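Local coordinates for Lys-gingipain W83 (Porphyromonas gingivalis, PDB 4ITC), which cleaves proteins after lysine as a secreted cysteine protease and probable virulence factor, this chain being its calcium-binding K1 cleaved adhesin domain, at residues T18-G23 and P60-I65; S90-V95 and H153-D158; A110-T115 and R136-D141. All coordinates share one frame; numbering follows the deposited sequence.

Contact 1 of 3, residues T18-G23 and P60-I65; sequences TIDADG and PDNYLI. With CA (calcium ion), chain B; GAI (guanidine), chain G.
Ile19 and Tyr63 form the hydrogen-bonded pair of two antiparallel strands, with Tyr63 N to Ile19 O at 2.8 Å and Ile19 N to Tyr63 O at 3.0 Å. On their common face the ethyl arm of Ile19 (CG1-CD1), CG1 anti to the carbonyl carbon (chi1 -48°), carries CD1 against Ile65 CD1 at 3.5 Å, a tight methyl-to-methyl contact. One residue past the strand, Ala21 CB sits against the edge of the Tyr63 ring, near its plane, 3.9 Å from CE1, while Ala21 N bonds Asp61 O. The opposite face starts with Thr18 CG2 resting on Leu64 CD1; Thr18 OG1 accepts N1 of a guanidine at 3.1 Å. Further along, Asp20 and Asn62 lie side by side and aim both OD1 atoms at a calcium ion, at 2.3 Å from Asp20 OD1 and 2.4 Å from Asn62 OD1. Asp22 chelates it with both oxygens, and Asp61 N grips Asp22 OD1 from 49° above the carboxylate plane. Gly25 N holds Asp20 OD2, Ser47 OG holds Asn62 ND2, and Asp24 OD1, His26 O and a water complete the shell. This is an Asp-x-Asp-x-Asp calcium loop, closed by Asn62 of the adjoining sheet strand.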
ATOM      1  N   THR A  18       7.826   5.497  -7.148  1.00  9.91           N
ATOM      2  CA  THR A  18       6.985   4.388  -7.590  1.00  9.93           C
ATOM      3  C   THR A  18       7.764   3.557  -8.573  1.00 10.18           C
ATOM      4  O   THR A  18       8.543   4.085  -9.392  1.00 11.82           O
ATOM      5  CB  THR A  18       5.634   4.829  -8.189  1.00 10.74           C
ATOM      6  OG1 THR A  18       5.848   5.817  -9.217  1.00 11.73           O
ATOM      7  CG2 THR A  18       4.710   5.355  -7.109  1.00 10.99           C
ATOM      8  N   ILE A  19       7.604   2.246  -8.473  1.00  8.81           N
ATOM      9  CA  ILE A  19       8.204   1.315  -9.419  1.00  8.87           C
ATOM     10  C   ILE A  19       7.130   0.383  -9.955  1.00  9.47           C
ATOM     11  O   ILE A  19       6.526  -0.377  -9.230  1.00  8.57           O
ATOM     12  CB  ILE A  19       9.348   0.466  -8.854  1.00  9.08           C
ATOM     13  CG1 ILE A  19      10.362   1.334  -8.085  1.00  9.48           C
ATOM     14  CG2 ILE A  19       9.989  -0.317  -9.981  1.00  8.89           C
ATOM     15  CD1 ILE A  19      11.399   0.516  -7.357  1.00 10.04           C
ATOM     16  N   ASP A  20       6.944   0.440 -11.267  1.00  9.84           N
ATOM     17  CA  ASP A  20       6.083  -0.483 -11.980  1.00  9.89           C
ATOM     18  C   ASP A  20       6.956  -1.609 -12.451  1.00 10.32           C
ATOM     19  O   ASP A  20       7.430  -1.630 -13.627  1.00 11.36           O
ATOM     20  CB  ASP A  20       5.443   0.242 -13.168  1.00 10.69           C
ATOM     21  CG  ASP A  20       4.707  -0.666 -14.111  1.00 12.22           C
ATOM     22  OD1 ASP A  20       4.267  -1.759 -13.740  1.00 10.77           O
ATOM     23  OD2 ASP A  20       4.560  -0.245 -15.311  1.00 13.62           O
ATOM     24  N   ALA A  21       7.232  -2.575 -11.577  1.00  9.71           N
ATOM     25  CA  ALA A  21       8.285  -3.534 -11.871  1.00 10.39           C
ATOM     26  C   ALA A  21       7.900  -4.532 -12.950  1.00 10.84           C
ATOM     27  O   ALA A  21       8.763  -5.015 -13.696  1.00 12.79           O
ATOM     28  CB  ALA A  21       8.745  -4.230 -10.620  1.00 10.56           C
ATOM     29  N   ASP A  22       6.608  -4.825 -13.051  1.00 10.58           N
ATOM     30  CA  ASP A  22       6.132  -5.786 -14.052  1.00 11.25           C
ATOM     31  C   ASP A  22       6.038  -5.124 -15.440  1.00 12.06           C
ATOM     32  O   ASP A  22       6.021  -5.863 -16.444  1.00 14.14           O
ATOM     33  CB  ASP A  22       4.781  -6.323 -13.650  1.00 10.82           C
ATOM     34  CG  ASP A  22       3.774  -5.225 -13.506  1.00 10.89           C
ATOM     35  OD1 ASP A  22       3.777  -4.590 -12.411  1.00  9.58           O
ATOM     36  OD2 ASP A  22       2.996  -4.962 -14.459  1.00 11.05           O
ATOM     37  N   GLY A  23       6.022  -3.794 -15.513  1.00 11.70           N
ATOM     38  CA  GLY A  23       6.157  -3.035 -16.792  1.00 12.06           C
ATOM     39  C   GLY A  23       4.867  -2.855 -17.588  1.00 11.79           C
ATOM     40  O   GLY A  23       4.911  -2.451 -18.755  1.00 12.00           O
ATOM     41  N   PRO A  60       0.139  -7.338 -11.184  1.00  9.08           N
ATOM     42  CA  PRO A  60       1.007  -6.282 -10.641  1.00  8.73           C
ATOM     43  C   PRO A  60       2.255  -6.804  -9.933  1.00  8.55           C
ATOM     44  O   PRO A  60       2.221  -7.849  -9.266  1.00  8.73           O
ATOM     45  CB  PRO A  60       0.109  -5.562  -9.618  1.00  8.92           C
ATOM     46  CG  PRO A  60      -0.980  -6.519  -9.341  1.00  8.61           C
ATOM     47  CD  PRO A  60      -1.219  -7.260 -10.620  1.00  8.82           C
ATOM     48  N   ASP A  61       3.314  -6.022 -10.039  1.00  8.85           N
ATOM     49  CA  ASP A  61       4.437  -6.053  -9.151  1.00  9.02           C
ATOM     50  C   ASP A  61       4.841  -4.598  -8.998  1.00  8.31           C
ATOM     51  O   ASP A  61       5.769  -4.087  -9.646  1.00  8.27           O
ATOM     52  CB  ASP A  61       5.551  -6.938  -9.671  1.00  9.92           C
ATOM     53  CG  ASP A  61       6.693  -7.060  -8.697  1.00 10.83           C
ATOM     54  OD1 ASP A  61       6.554  -6.553  -7.564  1.00 11.19           O
ATOM     55  OD2 ASP A  61       7.755  -7.647  -9.074  1.00 13.13           O
ATOM     56  N   ASN A  62       4.063  -3.900  -8.149  1.00  7.29           N
ATOM     57  CA  ASN A  62       4.117  -2.416  -8.054  1.00  6.87           C
ATOM     58  C   ASN A  62       4.612  -2.001  -6.685  1.00  6.82           C
ATOM     59  O   ASN A  62       4.057  -2.475  -5.653  1.00  7.05           O
ATOM     60  CB  ASN A  62       2.759  -1.783  -8.262  1.00  6.67           C
ATOM     61  CG  ASN A  62       2.046  -2.178  -9.572  1.00  6.87           C
ATOM     62  OD1 ASN A  62       2.682  -2.519 -10.618  1.00  7.04           O
ATOM     63  ND2 ASN A  62       0.702  -2.047  -9.556  1.00  6.84           N
ATOM     64  N   TYR A  63       5.553  -1.077  -6.651  1.00  6.64           N
ATOM     65  CA  TYR A  63       6.169  -0.594  -5.424  1.00  7.12           C
ATOM     66  C   TYR A  63       5.834   0.854  -5.219  1.00  7.08           C
ATOM     67  O   TYR A  63       5.850   1.649  -6.156  1.00  7.42           O
ATOM     68  CB  TYR A  63       7.674  -0.687  -5.454  1.00  7.61           C
ATOM     69  CG  TYR A  63       8.286  -2.092  -5.521  1.00  7.90           C
ATOM     70  CD1 TYR A  63       8.253  -2.850  -6.659  1.00  8.55           C
ATOM     71  CD2 TYR A  63       8.959  -2.599  -4.433  1.00  8.31           C
ATOM     72  CE1 TYR A  63       8.838  -4.094  -6.702  1.00  8.88           C
ATOM     73  CE2 TYR A  63       9.553  -3.838  -4.472  1.00  8.50           C
ATOM     74  CZ  TYR A  63       9.497  -4.571  -5.637  1.00  9.12           C
ATOM     75  OH  TYR A  63      10.110  -5.794  -5.700  1.00  9.38           O
ATOM     76  N   LEU A  64       5.533   1.206  -3.973  1.00  6.98           N
ATOM     77  CA  LEU A  64       5.382   2.596  -3.518  1.00  7.31           C
ATOM     78  C   LEU A  64       6.377   2.741  -2.371  1.00  7.44           C
ATOM     79  O   LEU A  64       6.292   2.008  -1.371  1.00  7.48           O
ATOM     80  CB  LEU A  64       3.964   2.841  -3.039  1.00  8.08           C
ATOM     81  CG  LEU A  64       3.701   4.198  -2.408  1.00  8.89           C
ATOM     82  CD1 LEU A  64       3.880   5.355  -3.374  1.00  9.55           C
ATOM     83  CD2 LEU A  64       2.317   4.212  -1.785  1.00  9.69           C
ATOM     84  N   ILE A  65       7.295   3.698  -2.511  1.00  7.57           N
ATOM     85  CA  ILE A  65       8.445   3.783  -1.636  1.00  7.77           C
ATOM     86  C   ILE A  65       8.532   5.167  -1.008  1.00  8.70           C
ATOM     87  O   ILE A  65       8.386   6.172  -1.706  1.00  8.14           O
ATOM     88  CB  ILE A  65       9.733   3.482  -2.446  1.00  8.38           C
ATOM     89  CG1 ILE A  65       9.696   2.036  -3.004  1.00  8.88           C
ATOM     90  CG2 ILE A  65      11.002   3.670  -1.612  1.00  8.37           C
ATOM     91  CD1 ILE A  65      10.538   1.837  -4.233  1.00  9.57           C
TER
HETATM   92 CA    CA B1201       2.354  -2.757 -12.972  1.00  8.64          CA
HETATM   93  C   GAI G1206       5.347   9.361  -7.683  1.00 34.23           C
HETATM   94  N1  GAI G1206       6.273   8.502  -7.727  1.00 31.82           N
HETATM   95  N2  GAI G1206       5.412  10.420  -6.880  1.00 31.41           N
HETATM   96  N3  GAI G1206       4.280   9.206  -8.471  1.00 34.73           N
HETATM   97  O   HOH W   1       0.231  -3.921 -12.723  1.00  9.67           O

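Contact 2 of 3, residues S90-V95 and H153-D158; sequences SEHYAV and HFQSTD. With GAI (guanidine), chain E.
Glu91 and His153 meet in the buried part of this contact: His153 NE2 donates to Glu91 OE1 at 2.8 Å. The acceptor lies in the imidazole plane, yet the carboxylate is met from 57° above its own plane, the two flat groups being steeply turned. A bend at chi2 (-72°) brings the Glu91 carboxylate back to the ring, and its OE2 is held by Ser49 OG and Phe160 N. The same imidazole sets its CD2 edge 3.2 Å from His92 O, which also takes a weak bond from Phe154 N. Beside it, in the conformer given, Ser156 OG is 2.9 Å from His92 N as acceptor, a bond left doubtful by a second conformer of the serine.

Over the Phe154 ring the packing is aromatic. His92 turns its CD2 edge to one face in an offset edge-to-face pair, centroids 5.1 Å apart and planes at 67°, while Ala94 CB touches the Phe154 rim at CE1, 3.6 Å away. Arg152 adds a cation-pi contact to Phe154.

The outer side is looser. Exposed Gln155 runs alongside His92, its OE1 3.9 Å from His92 NE2, and past Ser156 the chain leaves the strand, Asp158 taking a guanidine through its O and OD2.

Both imidazoles are gripped at both nitrogens, His92 by Thr115 OG1 and Glu113 OE2, His153 by Ser47 OG and Glu91. Ring rotation is thereby fixed, and the neighbouring carboxylates would tend to raise the proton affinity of both histidines.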
ATOM      1  N   SER A  90      -9.199 -10.371  -2.217  0.50 10.75           N
ATOM      2  CA  SER A  90      -7.959 -11.096  -1.959  0.50  9.95           C
ATOM      3  C   SER A  90      -6.771 -10.509  -2.683  0.50 10.23           C
ATOM      4  O   SER A  90      -6.296 -11.070  -3.690  0.50 10.27           O
ATOM      5  CB  SER A  90      -8.122 -12.567  -2.342  0.50 10.15           C
ATOM      6  OG  SER A  90      -9.168 -13.111  -1.573  0.50 10.08           O
ATOM      7  N   GLU A  91      -6.318  -9.355  -2.180  1.00  9.62           N
ATOM      8  CA  GLU A  91      -5.103  -8.737  -2.662  1.00  9.23           C
ATOM      9  C   GLU A  91      -3.944  -9.081  -1.748  1.00  8.96           C
ATOM     10  O   GLU A  91      -4.067  -9.016  -0.505  1.00  9.74           O
ATOM     11  CB  GLU A  91      -5.289  -7.213  -2.754  1.00  8.87           C
ATOM     12  CG  GLU A  91      -6.425  -6.782  -3.708  1.00  9.01           C
ATOM     13  CD  GLU A  91      -6.114  -6.961  -5.193  1.00  8.73           C
ATOM     14  OE1 GLU A  91      -5.022  -7.492  -5.542  1.00  9.20           O
ATOM     15  OE2 GLU A  91      -6.985  -6.626  -6.037  1.00  9.60           O
ATOM     16  N   HIS A  92      -2.812  -9.348  -2.359  1.00  9.44           N
ATOM     17  CA  HIS A  92      -1.597  -9.732  -1.657  1.00  9.18           C
ATOM     18  C   HIS A  92      -0.600  -8.600  -1.709  1.00  8.69           C
ATOM     19  O   HIS A  92      -0.376  -8.018  -2.763  1.00  7.77           O
ATOM     20  CB  HIS A  92      -1.013 -10.986  -2.306  1.00  9.99           C
ATOM     21  CG  HIS A  92       0.163 -11.564  -1.565  1.00 10.78           C
ATOM     22  ND1 HIS A  92      -0.009 -12.382  -0.469  1.00 12.14           N
ATOM     23  CD2 HIS A  92       1.494 -11.374  -1.696  1.00 11.35           C
ATOM     24  CE1 HIS A  92       1.181 -12.706   0.012  1.00 12.02           C
ATOM     25  NE2 HIS A  92       2.107 -12.125  -0.719  1.00 12.57           N
ATOM     26  N   TYR A  93       0.059  -8.366  -0.585  1.00  8.23           N
ATOM     27  CA  TYR A  93       1.043  -7.300  -0.532  1.00  8.09           C
ATOM     28  C   TYR A  93       2.082  -7.606   0.527  1.00  8.33           C
ATOM     29  O   TYR A  93       1.908  -8.517   1.384  1.00  9.03           O
ATOM     30  CB  TYR A  93       0.396  -5.920  -0.244  1.00  8.69           C
ATOM     31  CG  TYR A  93      -0.093  -5.758   1.171  1.00  9.38           C
ATOM     32  CD1 TYR A  93      -1.270  -6.371   1.610  1.00  9.37           C
ATOM     33  CD2 TYR A  93       0.635  -5.047   2.089  1.00 10.77           C
ATOM     34  CE1 TYR A  93      -1.702  -6.255   2.924  1.00 10.74           C
ATOM     35  CE2 TYR A  93       0.204  -4.926   3.402  1.00 11.86           C
ATOM     36  CZ  TYR A  93      -0.940  -5.563   3.802  1.00 11.68           C
ATOM     37  OH  TYR A  93      -1.326  -5.393   5.127  1.00 16.47           O
ATOM     38  N   ALA A  94       3.160  -6.851   0.473  1.00  7.76           N
ATOM     39  CA  ALA A  94       4.190  -6.946   1.517  1.00  7.92           C
ATOM     40  C   ALA A  94       4.750  -5.560   1.773  1.00  8.07           C
ATOM     41  O   ALA A  94       4.661  -4.694   0.906  1.00  8.36           O
ATOM     42  CB  ALA A  94       5.287  -7.941   1.150  1.00  8.48           C
ATOM     43  N   VAL A  95       5.309  -5.356   2.967  1.00  7.83           N
ATOM     44  CA  VAL A  95       6.018  -4.169   3.340  1.00  7.79           C
ATOM     45  C   VAL A  95       7.452  -4.545   3.637  1.00  7.92           C
ATOM     46  O   VAL A  95       7.703  -5.544   4.363  1.00  8.55           O
ATOM     47  CB  VAL A  95       5.392  -3.530   4.608  1.00  8.51           C
ATOM     48  CG1 VAL A  95       6.152  -2.327   5.089  1.00  9.15           C
ATOM     49  CG2 VAL A  95       3.928  -3.219   4.386  1.00  9.10           C
ATOM     50  N   HIS A 153       2.674  -4.390  -4.075  1.00  6.73           N
ATOM     51  CA  HIS A 153       1.482  -5.156  -4.514  1.00  6.72           C
ATOM     52  C   HIS A 153       1.922  -6.142  -5.550  1.00  7.19           C
ATOM     53  O   HIS A 153       2.368  -5.742  -6.604  1.00  7.01           O
ATOM     54  CB  HIS A 153       0.453  -4.199  -5.093  1.00  6.98           C
ATOM     55  CG  HIS A 153      -0.829  -4.845  -5.483  1.00  7.27           C
ATOM     56  ND1 HIS A 153      -1.682  -4.295  -6.422  1.00  7.48           N
ATOM     57  CD2 HIS A 153      -1.474  -5.907  -4.968  1.00  7.62           C
ATOM     58  CE1 HIS A 153      -2.775  -5.030  -6.501  1.00  7.59           C
ATOM     59  NE2 HIS A 153      -2.666  -6.023  -5.632  1.00  7.81           N
ATOM     60  N   PHE A 154       1.843  -7.433  -5.221  1.00  7.88           N
ATOM     61  CA  PHE A 154       2.467  -8.469  -6.062  1.00  8.68           C
ATOM     62  C   PHE A 154       1.818  -9.794  -5.755  1.00  9.21           C
ATOM     63  O   PHE A 154       1.056  -9.891  -4.804  1.00  8.64           O
ATOM     64  CB  PHE A 154       4.018  -8.545  -5.885  1.00  9.09           C
ATOM     65  CG  PHE A 154       4.467  -9.178  -4.582  1.00  9.86           C
ATOM     66  CD1 PHE A 154       4.132  -8.621  -3.353  1.00 10.07           C
ATOM     67  CD2 PHE A 154       5.213 -10.327  -4.591  1.00 10.91           C
ATOM     68  CE1 PHE A 154       4.525  -9.201  -2.178  1.00 10.42           C
ATOM     69  CE2 PHE A 154       5.625 -10.912  -3.399  1.00 12.03           C
ATOM     70  CZ  PHE A 154       5.249 -10.365  -2.199  1.00 11.35           C
ATOM     71  N   GLN A 155       2.127 -10.816  -6.558  1.00 10.58           N
ATOM     72  CA  GLN A 155       1.496 -12.161  -6.383  1.00 11.20           C
ATOM     73  C   GLN A 155      -0.013 -12.020  -6.205  1.00 10.45           C
ATOM     74  O   GLN A 155      -0.637 -12.649  -5.320  1.00 10.80           O
ATOM     75  CB  GLN A 155       2.131 -12.950  -5.238  1.00 13.18           C
ATOM     76  CG  GLN A 155       3.507 -13.440  -5.638  1.00 16.72           C
ATOM     77  CD  GLN A 155       4.290 -14.084  -4.507  1.00 20.22           C
ATOM     78  OE1 GLN A 155       3.753 -14.404  -3.449  1.00 22.13           O
ATOM     79  NE2 GLN A 155       5.564 -14.276  -4.741  1.00 22.57           N
ATOM     80  N   SER A 156      -0.572 -11.120  -7.024  0.50  9.08           N
ATOM     81  CA  SER A 156      -1.981 -10.775  -7.004  0.50  8.37           C
ATOM     82  C   SER A 156      -2.478 -10.767  -8.436  0.50  8.88           C
ATOM     83  O   SER A 156      -1.774 -10.355  -9.377  0.50  8.86           O
ATOM     84  CB  SER A 156      -2.218  -9.377  -6.402  0.50  7.81           C
ATOM     85  OG  SER A 156      -1.824  -9.336  -5.038  0.50  6.40           O
ATOM     86  N   THR A 157      -3.679 -11.275  -8.629  1.00  9.61           N
ATOM     87  CA  THR A 157      -4.299 -11.129  -9.953  1.00  9.78           C
ATOM     88  C   THR A 157      -5.809 -11.325  -9.857  1.00  9.65           C
ATOM     89  O   THR A 157      -6.315 -12.112  -9.038  1.00  9.33           O
ATOM     90  CB  THR A 157      -3.668 -12.125 -10.955  1.00 10.39           C
ATOM     91  OG1 THR A 157      -4.113 -11.813 -12.276  1.00 10.47           O
ATOM     92  CG2 THR A 157      -4.100 -13.574 -10.636  1.00 10.89           C
ATOM     93  N   ASP A 158      -6.535 -10.568 -10.655  1.00  9.62           N
ATOM     94  CA  ASP A 158      -7.948 -10.818 -10.895  1.00  9.13           C
ATOM     95  C   ASP A 158      -8.846 -10.659  -9.689  1.00  9.12           C
ATOM     96  O   ASP A 158      -9.811 -11.380  -9.519  1.00  9.01           O
ATOM     97  CB  ASP A 158      -8.126 -12.228 -11.542  1.00  9.02           C
ATOM     98  CG  ASP A 158      -9.484 -12.417 -12.114  1.00  9.87           C
ATOM     99  OD1 ASP A 158     -10.123 -11.438 -12.568  1.00 10.87           O
ATOM    100  OD2 ASP A 158      -9.923 -13.589 -12.170  1.00 11.19           O
TER
HETATM  101  C   GAI E1204     -12.826 -13.342  -9.470  1.00 12.15           C
HETATM  102  N1  GAI E1204     -13.919 -13.853  -9.074  1.00 12.25           N
HETATM  103  N2  GAI E1204     -12.519 -13.279 -10.749  1.00 13.44           N
HETATM  104  N3  GAI E1204     -12.031 -12.921  -8.518  1.00 13.16           N

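Contact 3 of 3, residues A110-T115 and R136-D141; sequences ALLEET and RQKTVD
Edge strands of the two facing sheets of the beta sandwich meet here, Leu111, Leu112 and Glu114 closing onto Val140 and Lys138. The strand axes stay 9.6 Å apart at 153°, too far for backbone pairing, and the gap is bridged mainly by side chains. Val140 sits in the middle, its two methyls splitting the work. CG1 presses on Leu111 CB at 3.5 Å, tighter than usual, and also meets Leu111 CD1 at 3.6 Å. CG2 meets Leu112 CD2 at 3.8 Å. That same Leu112 methyl lies over the root of the lysine, 3.9 Å from Lys138 CB, with the two side chains crossing at about a right angle. Leu111 and Leu112 can both lean on this valine because they form a classic beta bulge opposite Val95 of the neighbouring strand.

Toward the other end of the contact the packing turns polar. Lys138 bends at chi2 (-67°), swinging its amine along to meet Glu114 tip to tip. The salt bridge, Lys138 NZ to Glu114 OE1 at 2.9 Å, uses the syn lone pair of that oxygen, and Tyr93 OH adds a weak hydrogen bond to the same atom. Phe79 and Val81 pack against the Lys138 side chain, placing its aliphatic part beside the hydrophobic interior, and Pro143 touches Leu111 at the far end.

An apolar cluster with an ion pair at one end thus closes one lateral margin of the jelly-roll-like beta sandwich of the cleaved adhesin domain.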
ATOM      1  N   ALA A 110      11.133  -8.559   4.127  1.00 14.85           N
ATOM      2  CA  ALA A 110       9.675  -8.436   4.256  1.00 14.28           C
ATOM      3  C   ALA A 110       9.334  -8.418   5.705  1.00 14.16           C
ATOM      4  O   ALA A 110       9.477  -9.451   6.408  1.00 16.87           O
ATOM      5  CB  ALA A 110       8.881  -9.534   3.571  1.00 15.08           C
ATOM      6  N   LEU A 111       8.865  -7.271   6.147  1.00 12.35           N
ATOM      7  CA  LEU A 111       8.459  -7.063   7.536  1.00 12.03           C
ATOM      8  C   LEU A 111       7.068  -7.551   7.820  1.00 11.62           C
ATOM      9  O   LEU A 111       6.735  -7.903   8.964  1.00 12.27           O
ATOM     10  CB  LEU A 111       8.561  -5.570   7.889  1.00 12.47           C
ATOM     11  CG  LEU A 111       9.907  -4.860   7.595  1.00 13.75           C
ATOM     12  CD1 LEU A 111       9.814  -3.393   7.953  1.00 14.60           C
ATOM     13  CD2 LEU A 111      11.053  -5.511   8.331  1.00 15.03           C
ATOM     14  N   LEU A 112       6.219  -7.501   6.802  1.00 11.05           N
ATOM     15  CA  LEU A 112       4.814  -7.863   6.849  1.00 10.90           C
ATOM     16  C   LEU A 112       4.447  -8.369   5.452  1.00 10.83           C
ATOM     17  O   LEU A 112       4.837  -7.775   4.476  1.00 10.71           O
ATOM     18  CB  LEU A 112       3.938  -6.667   7.248  1.00 12.58           C
ATOM     19  CG  LEU A 112       2.421  -6.874   7.270  1.00 14.49           C
ATOM     20  CD1 LEU A 112       2.024  -8.030   8.138  1.00 17.45           C
ATOM     21  CD2 LEU A 112       1.744  -5.622   7.807  1.00 15.93           C
ATOM     22  N   GLU A 113       3.770  -9.494   5.367  1.00 11.22           N
ATOM     23  CA  GLU A 113       3.313 -10.009   4.082  1.00 11.35           C
ATOM     24  C   GLU A 113       2.007 -10.725   4.319  1.00 13.10           C
ATOM     25  O   GLU A 113       1.926 -11.606   5.202  1.00 14.28           O
ATOM     26  CB  GLU A 113       4.349 -10.946   3.467  1.00 12.62           C
ATOM     27  CG  GLU A 113       3.872 -11.569   2.171  1.00 13.76           C
ATOM     28  CD  GLU A 113       4.934 -12.229   1.317  1.00 16.33           C
ATOM     29  OE1 GLU A 113       6.123 -12.311   1.743  1.00 20.49           O
ATOM     30  OE2 GLU A 113       4.577 -12.683   0.210  1.00 15.08           O
ATOM     31  N   GLU A 114       0.964 -10.388   3.565  1.00 12.81           N
ATOM     32  CA  GLU A 114      -0.336 -10.983   3.770  1.00 15.23           C
ATOM     33  C   GLU A 114      -1.238 -10.844   2.578  1.00 14.70           C
ATOM     34  O   GLU A 114      -0.992 -10.020   1.682  1.00 11.26           O
ATOM     35  CB  GLU A 114      -1.021 -10.398   5.004  1.00 19.17           C
ATOM     36  CG  GLU A 114      -1.521  -8.988   4.851  1.00 21.90           C
ATOM     37  CD  GLU A 114      -2.216  -8.441   6.109  1.00 27.72           C
ATOM     38  OE1 GLU A 114      -3.019  -7.493   5.956  1.00 32.09           O
ATOM     39  OE2 GLU A 114      -1.968  -8.975   7.222  1.00 32.89           O
ATOM     40  N   THR A 115      -2.269 -11.674   2.556  1.00 13.77           N
ATOM     41  CA  THR A 115      -3.376 -11.543   1.599  1.00 13.86           C
ATOM     42  C   THR A 115      -4.586 -11.049   2.377  1.00 14.23           C
ATOM     43  O   THR A 115      -4.965 -11.616   3.416  1.00 14.63           O
ATOM     44  CB  THR A 115      -3.678 -12.882   0.887  1.00 14.43           C
ATOM     45  OG1 THR A 115      -2.500 -13.371   0.234  1.00 13.77           O
ATOM     46  CG2 THR A 115      -4.795 -12.720  -0.173  1.00 14.92           C
ATOM     47  N   ARG A 136      -8.462  -1.682   7.719  1.00 11.42           N
ATOM     48  CA  ARG A 136      -7.746  -2.249   8.852  1.00 12.46           C
ATOM     49  C   ARG A 136      -6.414  -1.555   9.025  1.00 11.65           C
ATOM     50  O   ARG A 136      -5.796  -1.143   8.042  1.00 10.95           O
ATOM     51  CB  ARG A 136      -7.560  -3.741   8.685  1.00 15.66           C
ATOM     52  CG  ARG A 136      -8.926  -4.437   8.636  1.00 18.46           C
ATOM     53  CD  ARG A 136      -8.800  -5.944   8.743  1.00 23.59           C
ATOM     54  NE  ARG A 136      -8.009  -6.301   9.928  1.00 29.81           N
ATOM     55  CZ  ARG A 136      -8.454  -6.678  11.133  1.00 30.43           C
ATOM     56  NH1 ARG A 136      -9.751  -6.845  11.410  1.00 31.43           N
ATOM     57  NH2 ARG A 136      -7.542  -6.927  12.058  1.00 29.63           N
ATOM     58  N   GLN A 137      -5.961  -1.435  10.252  1.00  9.88           N
ATOM     59  CA  GLN A 137      -4.723  -0.765  10.567  1.00 10.77           C
ATOM     60  C   GLN A 137      -3.627  -1.800  10.825  1.00 10.38           C
ATOM     61  O   GLN A 137      -3.858  -2.828  11.460  1.00 10.78           O
ATOM     62  CB  GLN A 137      -4.894   0.154  11.770  1.00 11.72           C
ATOM     63  CG  GLN A 137      -3.654   1.007  11.960  1.00 13.70           C
ATOM     64  CD  GLN A 137      -3.742   1.992  13.069  1.00 15.46           C
ATOM     65  OE1 GLN A 137      -4.244   1.659  14.131  1.00 17.36           O
ATOM     66  NE2 GLN A 137      -3.210   3.209  12.851  1.00 15.99           N
ATOM     67  N   LYS A 138      -2.418  -1.520  10.346  1.00  9.93           N
ATOM     68  CA  LYS A 138      -1.268  -2.413  10.506  1.00 10.50           C
ATOM     69  C   LYS A 138      -0.157  -1.628  11.204  1.00 10.23           C
ATOM     70  O   LYS A 138      -0.015  -0.422  11.020  1.00 10.28           O
ATOM     71  CB  LYS A 138      -0.743  -2.887   9.139  1.00 11.29           C
ATOM     72  CG  LYS A 138      -1.775  -3.478   8.195  1.00 12.62           C
ATOM     73  CD  LYS A 138      -2.350  -4.784   8.683  1.00 15.34           C
ATOM     74  CE  LYS A 138      -3.591  -5.133   7.901  1.00 18.30           C
ATOM     75  NZ  LYS A 138      -4.119  -6.438   8.385  1.00 20.55           N
ATOM     76  N   THR A 139       0.596  -2.339  12.027  1.00 10.72           N
ATOM     77  CA  THR A 139       1.715  -1.767  12.780  1.00 12.44           C
ATOM     78  C   THR A 139       2.909  -2.657  12.579  1.00 12.39           C
ATOM     79  O   THR A 139       2.822  -3.891  12.754  1.00 13.43           O
ATOM     80  CB  THR A 139       1.406  -1.754  14.304  1.00 13.82           C
ATOM     81  OG1 THR A 139       0.240  -0.985  14.506  1.00 16.63           O
ATOM     82  CG2 THR A 139       2.531  -1.108  15.069  1.00 14.64           C
ATOM     83  N   VAL A 140       3.996  -2.032  12.143  1.00 11.92           N
ATOM     84  CA  VAL A 140       5.237  -2.720  11.748  1.00 11.93           C
ATOM     85  C   VAL A 140       6.439  -2.072  12.415  1.00 11.68           C
ATOM     86  O   VAL A 140       6.594  -0.879  12.362  1.00 11.15           O
ATOM     87  CB  VAL A 140       5.420  -2.623  10.207  1.00 13.41           C
ATOM     88  CG1 VAL A 140       6.690  -3.321   9.781  1.00 14.28           C
ATOM     89  CG2 VAL A 140       4.191  -3.216   9.497  1.00 14.91           C
ATOM     90  N   ASP A 141       7.309  -2.856  13.046  1.00 11.84           N
ATOM     91  CA  ASP A 141       8.553  -2.319  13.602  1.00 13.23           C
ATOM     92  C   ASP A 141       9.579  -2.204  12.491  1.00 11.50           C
ATOM     93  O   ASP A 141       9.758  -3.128  11.682  1.00 12.79           O
ATOM     94  CB  ASP A 141       9.050  -3.229  14.728  1.00 15.31           C
ATOM     95  CG  ASP A 141       8.144  -3.139  15.971  1.00 19.04           C
ATOM     96  OD1 ASP A 141       7.833  -2.000  16.387  1.00 24.38           O
ATOM     97  OD2 ASP A 141       7.696  -4.182  16.495  1.00 28.06           O
TER

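In the fold
The contacts form a series across one five-stranded sheet, from its calcium-bearing edge strand 17-20 to its other edge strand 109-115, where contact 3 crosses to the second sheet. Centres of contacts 1 and 2 lie about 12 Å apart, those of 2 and 3 about 13 Å, those of 1 and 3 about 18 Å. Asn62 O to His153 N, 2.8 Å, joins contacts 1 and 2; Ser47 OG, bonded to Asn62 ND2 and His153 ND1, ties the calcium shell to the histidine, whose nearest side-chain atom is about 8 Å from the ion. Val95 O to Leu111 N, 2.7 Å, joins contacts 2 and 3, the latter nested within the loop closed by contact 2.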